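Local coordinates for protein putative phosphatase (Clostridium difficile, PDB 3SD7) that probably hydrolyses phosphate esters as a phosphatase of the haloacid dehalogenase-like family, although its natural substrate is not established, at residues I128-E141 and Y152-V166. Numbering follows the deposited sequence.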
loop_
_atom_site.group_PDB
_atom_site.type_symbol
_atom_site.label_atom_id
_atom_site.label_comp_id
_atom_site.label_asym_id
_atom_site.label_seq_id
_atom_site.Cartn_x
_atom_site.Cartn_y
_atom_site.Cartn_z
ATOM N N ILE A 128 -4.788 7.888 -16.874
ATOM C CA ILE A 128 -4.901 8.614 -15.628
ATOM C C ILE A 128 -4.543 7.606 -14.529
ATOM O O ILE A 128 -5.146 6.515 -14.443
ATOM C CB ILE A 128 -6.332 9.117 -15.419
ATOM C CG1 ILE A 128 -6.644 10.184 -16.464
ATOM C CG2 ILE A 128 -6.458 9.719 -14.007
ATOM C CD1 ILE A 128 -8.110 10.562 -16.526
ATOM N N LEU A 129 -3.545 7.973 -13.729
ATOM C CA LEU A 129 -3.029 7.113 -12.673
ATOM C C LEU A 129 -3.391 7.743 -11.328
ATOM O O LEU A 129 -3.221 8.964 -11.105
ATOM C CB LEU A 129 -1.525 6.971 -12.802
ATOM C CG LEU A 129 -1.008 6.565 -14.187
ATOM C CD1 LEU A 129 0.522 6.392 -14.155
ATOM C CD2 LEU A 129 -1.688 5.282 -14.667
ATOM N N LEU A 130 -3.907 6.911 -10.444
ATOM C CA LEU A 130 -4.321 7.357 -9.123
ATOM C C LEU A 130 -3.762 6.435 -8.058
ATOM O O LEU A 130 -3.532 5.252 -8.310
ATOM C CB LEU A 130 -5.844 7.305 -9.040
ATOM C CG LEU A 130 -6.681 8.016 -10.121
ATOM C CD1 LEU A 130 -8.197 7.696 -9.968
ATOM C CD2 LEU A 130 -6.422 9.506 -10.110
ATOM N N VAL A 131 -3.592 6.951 -6.844
ATOM C CA VAL A 131 -3.246 6.118 -5.696
ATOM C C VAL A 131 -4.429 6.090 -4.747
ATOM O O VAL A 131 -4.993 7.145 -4.443
ATOM C CB VAL A 131 -1.980 6.604 -4.954
ATOM C CG1 VAL A 131 -1.776 5.855 -3.626
ATOM C CG2 VAL A 131 -0.748 6.431 -5.848
ATOM N N ALA A 132 -4.834 4.882 -4.353
ATOM C CA ALA A 132 -5.891 4.668 -3.374
ATOM C C ALA A 132 -5.321 3.682 -2.361
ATOM O O ALA A 132 -5.111 2.513 -2.663
ATOM C CB ALA A 132 -7.179 4.124 -4.049
ATOM N N THR A 133 -5.071 4.170 -1.155
ATOM C CA THR A 133 -4.385 3.403 -0.132
ATOM C C THR A 133 -4.967 3.648 1.254
ATOM O O THR A 133 -5.642 4.664 1.488
ATOM C CB THR A 133 -2.889 3.775 -0.152
ATOM O OG1 THR A 133 -2.152 3.003 0.806
ATOM C CG2 THR A 133 -2.661 5.286 0.125
ATOM N N SER A 134 -4.726 2.686 2.145
ATOM C CA SER A 134 -5.101 2.804 3.540
ATOM C C SER A 134 -3.988 3.530 4.313
ATOM O O SER A 134 -4.214 3.964 5.439
ATOM C CB SER A 134 -5.383 1.417 4.163
ATOM O OG SER A 134 -6.521 0.795 3.577
ATOM N N LYS A 135 -2.808 3.651 3.717
ATOM C CA LYS A 135 -1.687 4.365 4.341
ATOM C C LYS A 135 -2.086 5.832 4.461
ATOM O O LYS A 135 -2.852 6.315 3.617
ATOM C CB LYS A 135 -0.444 4.242 3.470
ATOM C CG LYS A 135 0.862 4.510 4.243
ATOM C CD LYS A 135 2.067 4.217 3.392
ATOM C CE LYS A 135 3.367 4.145 4.191
ATOM N NZ LYS A 135 3.705 2.821 4.812
ATOM N N PRO A 136 -1.626 6.545 5.515
ATOM C CA PRO A 136 -1.979 7.972 5.586
ATOM C C PRO A 136 -1.536 8.734 4.338
ATOM O O PRO A 136 -0.458 8.520 3.824
ATOM C CB PRO A 136 -1.228 8.462 6.817
ATOM C CG PRO A 136 -1.169 7.249 7.688
ATOM C CD PRO A 136 -0.959 6.101 6.753
ATOM N N THR A 137 -2.398 9.605 3.844
ATOM C CA THR A 137 -2.096 10.384 2.642
ATOM C C THR A 137 -0.753 11.071 2.714
ATOM O O THR A 137 -0.005 11.017 1.743
ATOM C CB THR A 137 -3.156 11.441 2.424
ATOM O OG1 THR A 137 -4.426 10.791 2.414
ATOM C CG2 THR A 137 -2.927 12.210 1.096
ATOM N N VAL A 138 -0.447 11.713 3.849
ATOM C CA VAL A 138 0.830 12.440 3.992
ATOM C C VAL A 138 2.021 11.510 3.755
ATOM O O VAL A 138 2.992 11.896 3.108
ATOM C CB VAL A 138 0.985 13.145 5.350
ATOM C CG1 VAL A 138 1.020 12.135 6.495
ATOM C CG2 VAL A 138 2.255 13.993 5.350
ATOM N N PHE A 139 1.948 10.290 4.278
ATOM C CA PHE A 139 3.021 9.337 4.053
ATOM C C PHE A 139 3.105 8.902 2.581
ATOM O O PHE A 139 4.197 8.825 2.024
ATOM C CB PHE A 139 2.896 8.106 4.980
ATOM C CG PHE A 139 2.972 8.424 6.446
ATOM C CD1 PHE A 139 3.676 9.532 6.917
ATOM C CD2 PHE A 139 2.430 7.554 7.364
ATOM C CE1 PHE A 139 3.764 9.799 8.289
ATOM C CE2 PHE A 139 2.530 7.809 8.732
ATOM C CZ PHE A 139 3.186 8.934 9.181
ATOM N N ALA A 140 1.963 8.596 1.955
ATOM C CA ALA A 140 1.913 8.187 0.550
ATOM C C ALA A 140 2.521 9.276 -0.351
ATOM O O ALA A 140 3.353 9.011 -1.215
ATOM C CB ALA A 140 0.451 7.843 0.104
ATOM N N GLU A 141 2.107 10.513 -0.120
ATOM C CA GLU A 141 2.635 11.621 -0.911
ATOM C C GLU A 141 4.135 11.821 -0.670
ATOM O O GLU A 141 4.883 12.048 -1.613
ATOM C CB GLU A 141 1.832 12.882 -0.620
ATOM C CG GLU A 141 0.412 12.821 -1.153
ATOM C CD GLU A 141 -0.342 14.094 -0.880
ATOM O OE1 GLU A 141 -0.077 14.717 0.167
ATOM O OE2 GLU A 141 -1.221 14.448 -1.693
ATOM N N TYR A 152 3.503 11.401 -11.769
ATOM C CA TYR A 152 2.701 10.571 -12.699
ATOM C C TYR A 152 1.258 10.349 -12.245
ATOM O O TYR A 152 0.455 9.843 -13.012
ATOM C CB TYR A 152 3.379 9.199 -12.908
ATOM C CG TYR A 152 4.798 9.362 -13.413
ATOM C CD1 TYR A 152 5.042 10.033 -14.592
ATOM C CD2 TYR A 152 5.887 8.911 -12.672
ATOM C CE1 TYR A 152 6.331 10.247 -15.050
ATOM C CE2 TYR A 152 7.202 9.098 -13.138
ATOM C CZ TYR A 152 7.409 9.775 -14.324
ATOM O OH TYR A 152 8.702 9.999 -14.802
ATOM N N PHE A 153 0.938 10.729 -11.007
ATOM C CA PHE A 153 -0.389 10.509 -10.449
ATOM C C PHE A 153 -1.211 11.797 -10.386
ATOM O O PHE A 153 -0.746 12.822 -9.890
ATOM C CB PHE A 153 -0.284 9.909 -9.041
ATOM C CG PHE A 153 0.374 8.566 -9.031
ATOM C CD1 PHE A 153 -0.363 7.440 -9.314
ATOM C CD2 PHE A 153 1.729 8.433 -8.758
ATOM C CE1 PHE A 153 0.220 6.206 -9.351
ATOM C CE2 PHE A 153 2.325 7.174 -8.789
ATOM C CZ PHE A 153 1.568 6.073 -9.102
ATOM N N LYS A 154 -2.429 11.717 -10.878
ATOM C CA LYS A 154 -3.329 12.869 -10.844
ATOM C C LYS A 154 -3.774 13.172 -9.440
ATOM O O LYS A 154 -3.773 14.345 -9.047
ATOM C CB LYS A 154 -4.518 12.655 -11.760
ATOM C CG LYS A 154 -5.383 13.894 -11.911
ATOM C CD LYS A 154 -6.446 13.723 -13.003
ATOM C CE LYS A 154 -7.297 14.989 -13.195
ATOM N NZ LYS A 154 -6.538 16.209 -13.639
ATOM N N TYR A 155 -4.196 12.134 -8.708
ATOM C CA TYR A 155 -4.656 12.267 -7.331
ATOM C C TYR A 155 -4.069 11.149 -6.511
ATOM O O TYR A 155 -3.858 10.021 -7.007
ATOM C CB TYR A 155 -6.173 12.230 -7.235
ATOM C CG TYR A 155 -6.865 13.347 -7.962
ATOM C CD1 TYR A 155 -6.676 14.659 -7.592
ATOM C CD2 TYR A 155 -7.693 13.076 -9.025
ATOM C CE1 TYR A 155 -7.327 15.696 -8.268
ATOM C CE2 TYR A 155 -8.329 14.073 -9.713
ATOM C CZ TYR A 155 -8.150 15.382 -9.338
ATOM O OH TYR A 155 -8.765 16.397 -10.024
ATOM N N ILE A 156 -3.821 11.449 -5.240
ATOM C CA ILE A 156 -3.268 10.490 -4.277
ATOM C C ILE A 156 -4.163 10.606 -3.070
ATOM O O ILE A 156 -4.311 11.713 -2.498
ATOM C CB ILE A 156 -1.813 10.827 -3.914
ATOM C CG1 ILE A 156 -0.888 10.635 -5.128
ATOM C CG2 ILE A 156 -1.336 9.999 -2.695
ATOM C CD1 ILE A 156 0.480 11.373 -4.998
ATOM N N ALA A 157 -4.803 9.487 -2.702
ATOM C CA ALA A 157 -5.734 9.409 -1.589
ATOM C C ALA A 157 -5.406 8.276 -0.629
ATOM O O ALA A 157 -5.387 7.109 -1.011
ATOM C CB ALA A 157 -7.154 9.223 -2.093
ATOM N N GLY A 158 -5.150 8.660 0.616
ATOM C CA GLY A 158 -4.913 7.740 1.716
ATOM C C GLY A 158 -5.808 8.086 2.884
ATOM O O GLY A 158 -6.861 8.735 2.735
ATOM N N SER A 159 -5.409 7.631 4.064
ATOM C CA SER A 159 -6.142 7.903 5.271
ATOM C C SER A 159 -5.595 9.163 5.955
ATOM O O SER A 159 -4.595 9.746 5.546
ATOM C CB SER A 159 -6.049 6.705 6.210
ATOM O OG SER A 159 -4.708 6.382 6.478
ATOM N N ASN A 160 -6.271 9.585 7.010
ATOM C CA ASN A 160 -5.819 10.748 7.756
ATOM C C ASN A 160 -4.790 10.309 8.779
ATOM O O ASN A 160 -4.855 9.177 9.270
ATOM C CB ASN A 160 -7.000 11.444 8.422
ATOM C CG ASN A 160 -7.862 12.196 7.432
ATOM O OD1 ASN A 160 -7.462 12.430 6.276
ATOM N ND2 ASN A 160 -9.048 12.605 7.878
ATOM N N LEU A 161 -3.805 11.165 9.056
ATOM C CA LEU A 161 -2.822 10.861 10.108
ATOM C C LEU A 161 -3.585 10.786 11.423
ATOM O O LEU A 161 -4.575 11.507 11.606
ATOM C CB LEU A 161 -1.751 11.950 10.226
ATOM C CG LEU A 161 -0.594 11.988 9.241
ATOM C CD1 LEU A 161 0.187 13.298 9.414
ATOM C CD2 LEU A 161 0.301 10.780 9.451
ATOM N N ASP A 162 -3.137 9.936 12.344
ATOM C CA ASP A 162 -3.822 9.796 13.636
ATOM C C ASP A 162 -5.339 9.864 13.418
ATOM O O ASP A 162 -6.043 10.677 14.026
ATOM C CB ASP A 162 -3.368 10.884 14.628
ATOM C CG ASP A 162 -1.889 10.766 15.012
ATOM O OD1 ASP A 162 -1.263 9.712 14.746
ATOM O OD2 ASP A 162 -1.359 11.735 15.600
ATOM N N GLY A 163 -5.818 9.029 12.502
ATOM C CA GLY A 163 -7.237 8.929 12.191
ATOM C C GLY A 163 -7.597 7.459 12.089
ATOM O O GLY A 163 -6.758 6.589 12.333
ATOM N N THR A 164 -8.848 7.177 11.744
ATOM C CA THR A 164 -9.293 5.801 11.565
ATOM C C THR A 164 -8.760 5.297 10.211
ATOM O O THR A 164 -8.763 6.046 9.228
ATOM C CB THR A 164 -10.845 5.693 11.622
ATOM O OG1 THR A 164 -11.238 4.316 11.625
ATOM C CG2 THR A 164 -11.508 6.419 10.438
ATOM N N ARG A 165 -8.270 4.058 10.168
ATOM C CA ARG A 165 -7.764 3.479 8.916
ATOM C C ARG A 165 -8.931 3.437 7.924
ATOM O O ARG A 165 -9.978 2.845 8.204
ATOM C CB ARG A 165 -7.192 2.069 9.154
ATOM C CG ARG A 165 -6.502 1.415 7.936
ATOM C CD ARG A 165 -5.979 -0.010 8.259
ATOM N NE ARG A 165 -4.961 -0.015 9.320
ATOM C CZ ARG A 165 -4.427 -1.111 9.875
ATOM N NH1 ARG A 165 -4.804 -2.329 9.492
ATOM N NH2 ARG A 165 -3.508 -0.989 10.831
ATOM N N VAL A 166 -8.768 4.080 6.771
ATOM C CA VAL A 166 -9.854 4.121 5.798
ATOM C C VAL A 166 -9.937 2.804 5.032
ATOM O O VAL A 166 -8.902 2.240 4.655
ATOM C CB VAL A 166 -9.682 5.291 4.803
ATOM C CG1 VAL A 166 -10.898 5.385 3.885
ATOM C CG2 VAL A 166 -9.482 6.600 5.563
HETATM O O HOH W 1 -2.002 10.531 -14.066
HETATM O O HOH W 2 -6.013 12.547 3.774
HETATM O O HOH W 3 -2.283 11.725 5.683
#
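Thr137 and Ser159 meet at the start of the helix, beside the end of strand 155-159, and the side chain of Thr137 repays following outward from CB. CB itself rests 3.8 Å from Ser159 O. From there OG1 (chi1 -54°, anti to the carbonyl carbon) turns to Gly158 and accepts the hydrogen bond from Gly158 N at 2.9 Å, rather bent at 134°; a water links the same hydroxyl to Asn160 OD1. The other branch, CG2, reaches Ile156 O at 3.9 Å. Thr137 N meanwhile donates to Ser159 O in the carbonyl plane, just after Pro136, the N-cap residue. Gly158 CA lies close against the backbone, in CA-H...O contact with Thr133 O and Lys135 O.

The parts joined here form a parallel beta-alpha-beta crossover of the Rossmann-like HAD core: strand 128-133, helix 137-146, and edge strand 155-159. Val131 N donates to Tyr155 O and Val131 O accepts from Ala157 N; Thr133 N then donates to Ala157 O. A beta bulge between Ala132 and Pro136 shifts the register by two. Within it, Ser159 OG donates to Ser134 O at 2.7 Å, approaching from above the carbonyl plane, and Ser134 OG, also bonded to Lys168 NZ, donates to Val166 O nearly in line with its C=O bond. Lys135 starts away from 152-166, and its NZ forms a salt bridge with Asp37, a ligand of the sodium ion.

On the face carrying Val131 and Ile156, the connecting helix packs against the strands: Ile156 CG2 touches Ala140 CB at 4.0 Å and Glu141 CG at 3.7 Å. Val131 CG2 settles over one face of the Phe153 ring, 3.8 Å from the centroid, a CH-pi contact offset toward the rim, with Leu130 N in plane at the ring's edge.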